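Local coordinates for possible transcriptional regulatory arsR-family protein (Mycobacterium bovis, PDB 3GW2), which probably binds DNA as an ArsR-type transcriptional regulator, in a regulatory network that coordinates tolerance to the antitubercular drug bedaquiline, at residues L31-I44 / L67-I81. Residues are numbered along the deposited sequence; the frame is centred on the assembly and turned at random. Where two conformers were deposited one is given.
Sequences LDLLAQGERAVEAI and LVEARREGTRQYYRI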
loop_
_atom_site.group_PDB
_atom_site.type_symbol
_atom_site.label_atom_id
_atom_site.label_comp_id
_atom_site.label_asym_id
_atom_site.label_seq_id
_atom_site.Cartn_x
_atom_site.Cartn_y
_atom_site.Cartn_z
ATOM N N LEU A 31 1.754 -12.475 4.310
ATOM C CA LEU A 31 0.797 -11.835 5.219
ATOM C C LEU A 31 -0.396 -12.727 5.513
ATOM O O LEU A 31 -0.801 -12.861 6.669
ATOM C CB LEU A 31 0.371 -10.454 4.685
ATOM C CG LEU A 31 1.450 -9.372 4.724
ATOM C CD1 LEU A 31 0.918 -8.069 4.138
ATOM C CD2 LEU A 31 1.949 -9.137 6.151
ATOM N N ASP A 32 -0.937 -13.377 4.482
ATOM C CA ASP A 32 -2.024 -14.350 4.674
ATOM C C ASP A 32 -1.592 -15.506 5.548
ATOM O O ASP A 32 -2.361 -15.984 6.385
ATOM C CB ASP A 32 -2.538 -14.881 3.335
ATOM C CG ASP A 32 -3.852 -14.246 2.931
ATOM O OD1 ASP A 32 -4.822 -14.292 3.724
ATOM O OD2 ASP A 32 -3.930 -13.697 1.818
ATOM N N LEU A 33 -0.345 -15.933 5.375
ATOM C CA LEU A 33 0.206 -17.034 6.150
ATOM C C LEU A 33 0.365 -16.690 7.630
ATOM O O LEU A 33 0.088 -17.520 8.500
ATOM C CB LEU A 33 1.546 -17.481 5.564
ATOM C CG LEU A 33 2.149 -18.732 6.181
ATOM C CD1 LEU A 33 1.349 -19.988 5.808
ATOM C CD2 LEU A 33 3.595 -18.855 5.759
ATOM N N LEU A 34 0.811 -15.469 7.910
ATOM C CA LEU A 34 1.038 -15.039 9.286
ATOM C C LEU A 34 -0.253 -14.602 9.979
ATOM O O LEU A 34 -0.264 -14.367 11.180
ATOM C CB LEU A 34 2.063 -13.899 9.319
ATOM C CG LEU A 34 3.488 -14.200 8.837
ATOM C CD1 LEU A 34 4.302 -12.947 8.908
ATOM C CD2 LEU A 34 4.123 -15.305 9.665
ATOM N N ALA A 35 -1.330 -14.497 9.208
ATOM C CA ALA A 35 -2.585 -13.927 9.676
ATOM C C ALA A 35 -3.594 -15.018 9.882
ATOM O O ALA A 35 -4.226 -15.443 8.922
ATOM C CB ALA A 35 -3.124 -12.901 8.650
ATOM N N GLN A 36 -3.727 -15.506 11.114
ATOM C CA GLN A 36 -2.834 -15.116 12.207
ATOM C C GLN A 36 -2.030 -16.309 12.796
ATOM O O GLN A 36 -2.472 -17.474 12.806
ATOM C CB GLN A 36 -3.599 -14.320 13.274
ATOM C CG GLN A 36 -2.744 -13.666 14.372
ATOM C CD GLN A 36 -2.109 -12.335 13.986
ATOM O OE1 GLN A 36 -2.739 -11.475 13.349
ATOM N NE2 GLN A 36 -0.862 -12.142 14.409
ATOM N N GLY A 37 -0.839 -15.983 13.286
ATOM C CA GLY A 37 0.027 -16.916 13.967
ATOM C C GLY A 37 1.428 -16.698 13.447
ATOM O O GLY A 37 1.687 -16.882 12.256
ATOM N N GLU A 38 2.319 -16.288 14.344
ATOM C CA GLU A 38 3.731 -16.107 14.040
ATOM C C GLU A 38 4.373 -17.389 13.488
ATOM O O GLU A 38 4.018 -18.490 13.898
ATOM C CB GLU A 38 4.442 -15.601 15.295
ATOM C CG GLU A 38 5.845 -16.097 15.508
ATOM C CD GLU A 38 6.349 -15.823 16.908
ATOM O OE1 GLU A 38 6.472 -16.780 17.696
ATOM O OE2 GLU A 38 6.638 -14.657 17.219
ATOM N N ARG A 39 5.292 -17.247 12.532
ATOM C CA ARG A 39 5.999 -18.419 11.995
ATOM C C ARG A 39 7.483 -18.129 11.788
ATOM O O ARG A 39 7.877 -16.972 11.635
ATOM C CB ARG A 39 5.318 -18.946 10.709
ATOM C CG ARG A 39 3.770 -19.100 10.857
ATOM C CD ARG A 39 3.139 -20.372 10.261
ATOM N NE ARG A 39 3.921 -21.589 10.472
ATOM C CZ ARG A 39 3.638 -22.773 9.921
ATOM N NH1 ARG A 39 2.590 -22.907 9.122
ATOM N NH2 ARG A 39 4.403 -23.829 10.166
ATOM N N ALA A 40 8.299 -19.184 11.822
ATOM C CA ALA A 40 9.734 -19.085 11.546
ATOM C C ALA A 40 9.973 -18.840 10.059
ATOM O O ALA A 40 9.180 -19.258 9.230
ATOM C CB ALA A 40 10.473 -20.363 12.001
ATOM N N VAL A 41 11.079 -18.177 9.733
ATOM C CA VAL A 41 11.475 -17.905 8.346
ATOM C C VAL A 41 11.459 -19.189 7.491
ATOM O O VAL A 41 10.928 -19.194 6.364
ATOM C CB VAL A 41 12.895 -17.269 8.290
ATOM C CG1 VAL A 41 13.346 -17.027 6.848
ATOM C CG2 VAL A 41 12.921 -15.973 9.088
ATOM N N GLU A 42 12.055 -20.258 8.037
ATOM C CA GLU A 42 12.156 -21.552 7.351
ATOM C C GLU A 42 10.765 -22.029 6.939
ATOM O O GLU A 42 10.534 -22.430 5.787
ATOM C CB GLU A 42 12.808 -22.595 8.279
ATOM C CG GLU A 42 13.882 -23.437 7.616
ATOM C CD GLU A 42 14.188 -24.743 8.375
ATOM O OE1 GLU A 42 14.377 -24.706 9.623
ATOM O OE2 GLU A 42 14.236 -25.814 7.714
ATOM N N ALA A 43 9.831 -21.965 7.894
ATOM C CA ALA A 43 8.448 -22.392 7.656
ATOM C C ALA A 43 7.743 -21.520 6.607
ATOM O O ALA A 43 7.024 -22.035 5.742
ATOM C CB ALA A 43 7.656 -22.429 8.978
ATOM N N ILE A 44 7.961 -20.209 6.684
ATOM C CA ILE A 44 7.377 -19.240 5.747
ATOM C C ILE A 44 7.907 -19.479 4.321
ATOM O O ILE A 44 7.152 -19.425 3.339
ATOM C CB ILE A 44 7.691 -17.776 6.186
ATOM C CG1 ILE A 44 6.982 -17.442 7.507
ATOM C CG2 ILE A 44 7.287 -16.765 5.113
ATOM C CD1 ILE A 44 7.574 -16.249 8.243
ATOM N N LEU A 67 5.029 -3.718 8.708
ATOM C CA LEU A 67 3.907 -4.646 8.592
ATOM C C LEU A 67 4.108 -5.946 9.376
ATOM O O LEU A 67 3.140 -6.629 9.716
ATOM C CB LEU A 67 3.614 -4.959 7.118
ATOM C CG LEU A 67 3.175 -3.806 6.206
ATOM C CD1 LEU A 67 2.801 -4.336 4.833
ATOM C CD2 LEU A 67 2.019 -3.004 6.803
ATOM N N VAL A 68 5.365 -6.286 9.641
ATOM C CA VAL A 68 5.699 -7.445 10.463
ATOM C C VAL A 68 6.747 -7.061 11.519
ATOM O O VAL A 68 7.459 -6.060 11.360
ATOM C CB VAL A 68 6.221 -8.642 9.617
ATOM C CG1 VAL A 68 5.125 -9.189 8.689
ATOM C CG2 VAL A 68 7.483 -8.269 8.822
ATOM N N GLU A 69 6.821 -7.843 12.595
ATOM C CA GLU A 69 7.921 -7.733 13.553
ATOM C C GLU A 69 8.626 -9.071 13.647
ATOM O O GLU A 69 8.062 -10.095 13.256
ATOM C CB GLU A 69 7.428 -7.283 14.928
ATOM C CG GLU A 69 6.731 -5.932 14.882
ATOM C CD GLU A 69 7.300 -4.934 15.855
ATOM O OE1 GLU A 69 7.911 -5.359 16.861
ATOM O OE2 GLU A 69 7.128 -3.713 15.620
ATOM N N ALA A 70 9.857 -9.052 14.152
ATOM C CA ALA A 70 10.698 -10.230 14.199
ATOM C C ALA A 70 11.303 -10.414 15.580
ATOM O O ALA A 70 11.528 -9.449 16.307
ATOM C CB ALA A 70 11.796 -10.138 13.156
ATOM N N ARG A 71 11.546 -11.664 15.941
ATOM C CA ARG A 71 12.326 -11.989 17.122
ATOM C C ARG A 71 13.252 -13.143 16.797
ATOM O O ARG A 71 12.940 -13.986 15.950
ATOM C CB ARG A 71 11.429 -12.321 18.320
ATOM C CG ARG A 71 10.530 -13.517 18.129
ATOM C CD ARG A 71 9.720 -13.827 19.381
ATOM N NE ARG A 71 8.973 -15.063 19.161
ATOM C CZ ARG A 71 9.420 -16.280 19.483
ATOM N NH1 ARG A 71 10.610 -16.438 20.071
ATOM N NH2 ARG A 71 8.670 -17.340 19.216
ATOM N N ARG A 72 14.400 -13.155 17.461
ATOM C CA ARG A 72 15.428 -14.166 17.266
ATOM C C ARG A 72 15.360 -15.155 18.434
ATOM O O ARG A 72 15.415 -14.746 19.595
ATOM C CB ARG A 72 16.798 -13.476 17.220
ATOM C CG ARG A 72 18.006 -14.380 16.935
ATOM C CD ARG A 72 18.417 -14.348 15.468
ATOM N NE ARG A 72 18.499 -12.981 14.949
ATOM C CZ ARG A 72 18.853 -12.669 13.704
ATOM N NH1 ARG A 72 19.173 -13.622 12.833
ATOM N NH2 ARG A 72 18.890 -11.394 13.325
ATOM N N GLU A 73 15.208 -16.442 18.125
ATOM C CA GLU A 73 15.220 -17.492 19.150
ATOM C C GLU A 73 16.131 -18.635 18.716
ATOM O O GLU A 73 15.750 -19.474 17.893
ATOM C CB GLU A 73 13.804 -17.999 19.456
ATOM C CG GLU A 73 13.746 -19.091 20.520
ATOM C CD GLU A 73 12.344 -19.652 20.731
ATOM O OE1 GLU A 73 12.156 -20.874 20.506
ATOM O OE2 GLU A 73 11.433 -18.878 21.127
ATOM N N GLY A 74 17.340 -18.655 19.271
ATOM C CA GLY A 74 18.362 -19.621 18.876
ATOM C C GLY A 74 18.881 -19.288 17.494
ATOM O O GLY A 74 19.230 -18.138 17.212
ATOM N N THR A 75 18.905 -20.296 16.629
ATOM C CA THR A 75 19.350 -20.142 15.242
ATOM C C THR A 75 18.190 -19.760 14.298
ATOM O O THR A 75 18.363 -19.677 13.074
ATOM C CB THR A 75 20.077 -21.430 14.758
ATOM O OG1 THR A 75 20.350 -21.344 13.353
ATOM C CG2 THR A 75 19.235 -22.679 15.045
ATOM N N ARG A 76 17.018 -19.503 14.883
ATOM C CA ARG A 76 15.798 -19.209 14.123
ATOM C C ARG A 76 15.343 -17.783 14.331
ATOM O O ARG A 76 15.729 -17.136 15.305
ATOM C CB ARG A 76 14.670 -20.156 14.531
ATOM C CG ARG A 76 15.112 -21.597 14.610
ATOM C CD ARG A 76 14.001 -22.569 14.281
ATOM N NE ARG A 76 14.564 -23.863 13.896
ATOM C CZ ARG A 76 15.060 -24.130 12.687
ATOM N NH1 ARG A 76 15.055 -23.195 11.734
ATOM N NH2 ARG A 76 15.563 -25.333 12.427
ATOM N N GLN A 77 14.513 -17.309 13.404
ATOM C CA GLN A 77 13.909 -16.001 13.472
ATOM C C GLN A 77 12.402 -16.181 13.240
ATOM O O GLN A 77 11.981 -16.870 12.299
ATOM C CB GLN A 77 14.510 -15.130 12.376
ATOM C CG GLN A 77 14.970 -13.761 12.810
ATOM C CD GLN A 77 15.405 -12.904 11.635
ATOM O OE1 GLN A 77 15.493 -13.377 10.496
ATOM N NE2 GLN A 77 15.668 -11.633 11.902
ATOM N N TYR A 78 11.595 -15.586 14.104
ATOM C CA TYR A 78 10.143 -15.694 14.017
ATOM C C TYR A 78 9.541 -14.342 13.653
ATOM O O TYR A 78 9.851 -13.322 14.272
ATOM C CB TYR A 78 9.550 -16.214 15.336
ATOM C CG TYR A 78 9.979 -17.625 15.673
ATOM C CD1 TYR A 78 9.190 -18.720 15.317
ATOM C CD2 TYR A 78 11.183 -17.872 16.342
ATOM C CE1 TYR A 78 9.589 -20.031 15.620
ATOM C CE2 TYR A 78 11.591 -19.177 16.647
ATOM C CZ TYR A 78 10.791 -20.250 16.276
ATOM O OH TYR A 78 11.192 -21.541 16.575
ATOM N N TYR A 79 8.679 -14.343 12.648
ATOM C CA TYR A 79 8.027 -13.116 12.184
ATOM C C TYR A 79 6.540 -13.176 12.474
ATOM O O TYR A 79 5.939 -14.253 12.411
ATOM C CB TYR A 79 8.217 -12.943 10.674
ATOM C CG TYR A 79 9.527 -12.316 10.273
ATOM C CD1 TYR A 79 9.595 -10.954 9.982
ATOM C CD2 TYR A 79 10.698 -13.075 10.194
ATOM C CE1 TYR A 79 10.791 -10.350 9.608
ATOM C CE2 TYR A 79 11.912 -12.483 9.810
ATOM C CZ TYR A 79 11.940 -11.116 9.520
ATOM O OH TYR A 79 13.106 -10.500 9.134
ATOM N N ARG A 80 5.958 -12.029 12.788
ATOM C CA ARG A 80 4.519 -11.920 12.906
ATOM C C ARG A 80 4.020 -10.571 12.439
ATOM O O ARG A 80 4.752 -9.586 12.399
ATOM C CB ARG A 80 4.029 -12.165 14.336
ATOM C CG ARG A 80 4.965 -11.758 15.448
ATOM C CD ARG A 80 5.198 -10.283 15.565
ATOM N NE ARG A 80 5.125 -9.788 16.950
ATOM C CZ ARG A 80 6.120 -9.811 17.837
ATOM N NH1 ARG A 80 7.300 -10.353 17.553
ATOM N NH2 ARG A 80 5.923 -9.303 19.040
ATOM N N ILE A 81 2.743 -10.562 12.103
ATOM C CA ILE A 81 2.001 -9.343 11.801
ATOM C C ILE A 81 2.143 -8.379 12.973
ATOM O O ILE A 81 1.938 -8.764 14.115
ATOM C CB ILE A 81 0.541 -9.705 11.457
ATOM C CG1 ILE A 81 0.528 -10.237 10.012
ATOM C CG2 ILE A 81 -0.440 -8.502 11.689
ATOM C CD1 ILE A 81 -0.779 -10.807 9.578
HETATM O O HOH W 1 1.102 -13.229 12.966
HETATM O O HOH W 2 13.911 -20.101 10.838
#
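R39 and Y79 form an antiparallel hydrogen-bonded pair, with R39 N to Y79 O at 3.1 Å and Y79 N to R39 O at 2.9 Å. A40 and Y78 follow as a non-hydrogen-bonded pair. V41 N, in the first turn of helix 41-48, donates to Q77 O at 3.0 Å. This bond joins the helix start directly to the hairpin.

On the face with A40 and Y78, E38 reaches across strand 76-81 to R71 on the far strand. R71 grips it side-on: R71 NH2 meets E38 OE1 at 2.7 Å, and R71 NE meets E38 OE2 at 3.1 Å. Both oxygens lie near the guanidinium plane, but the carboxylate is turned 46° from it. R71 NH1 binds E73 OE2, so the guanidinium is held on two sides. One face of the guanidinium lies over the rim of the Y78 ring, off-centre. A40 CB also touches Y78 CE1. E42 OE1 and R76 NH1 form a salt bridge near the turn, but its hydrogen bond is weak.

On the face with Y79 the contacts are mainly apolar. V41 CG2 sits at the edge of the Y79 ring, 3.7 Å from CE2. With CG1 anti to the backbone N (chi1 178°), CG2 is left anti to the carbonyl carbon and alongside the tyrosine. L59 of helix 52-64 packs on both residues. L34 CD1 touches V68 CG1 at 3.9 Å, crossing it at about a right angle. I81 packs its CG1 on L34 CB. I81 N donates to a water.

Strand 39-40 thus pairs with the inner strand, 76-81, of the hairpin 68-73/76-81, just ahead of the helix-turn-helix. The hairpin is the beta-wing of the winged helix-turn-helix fold of ArsR-family regulators.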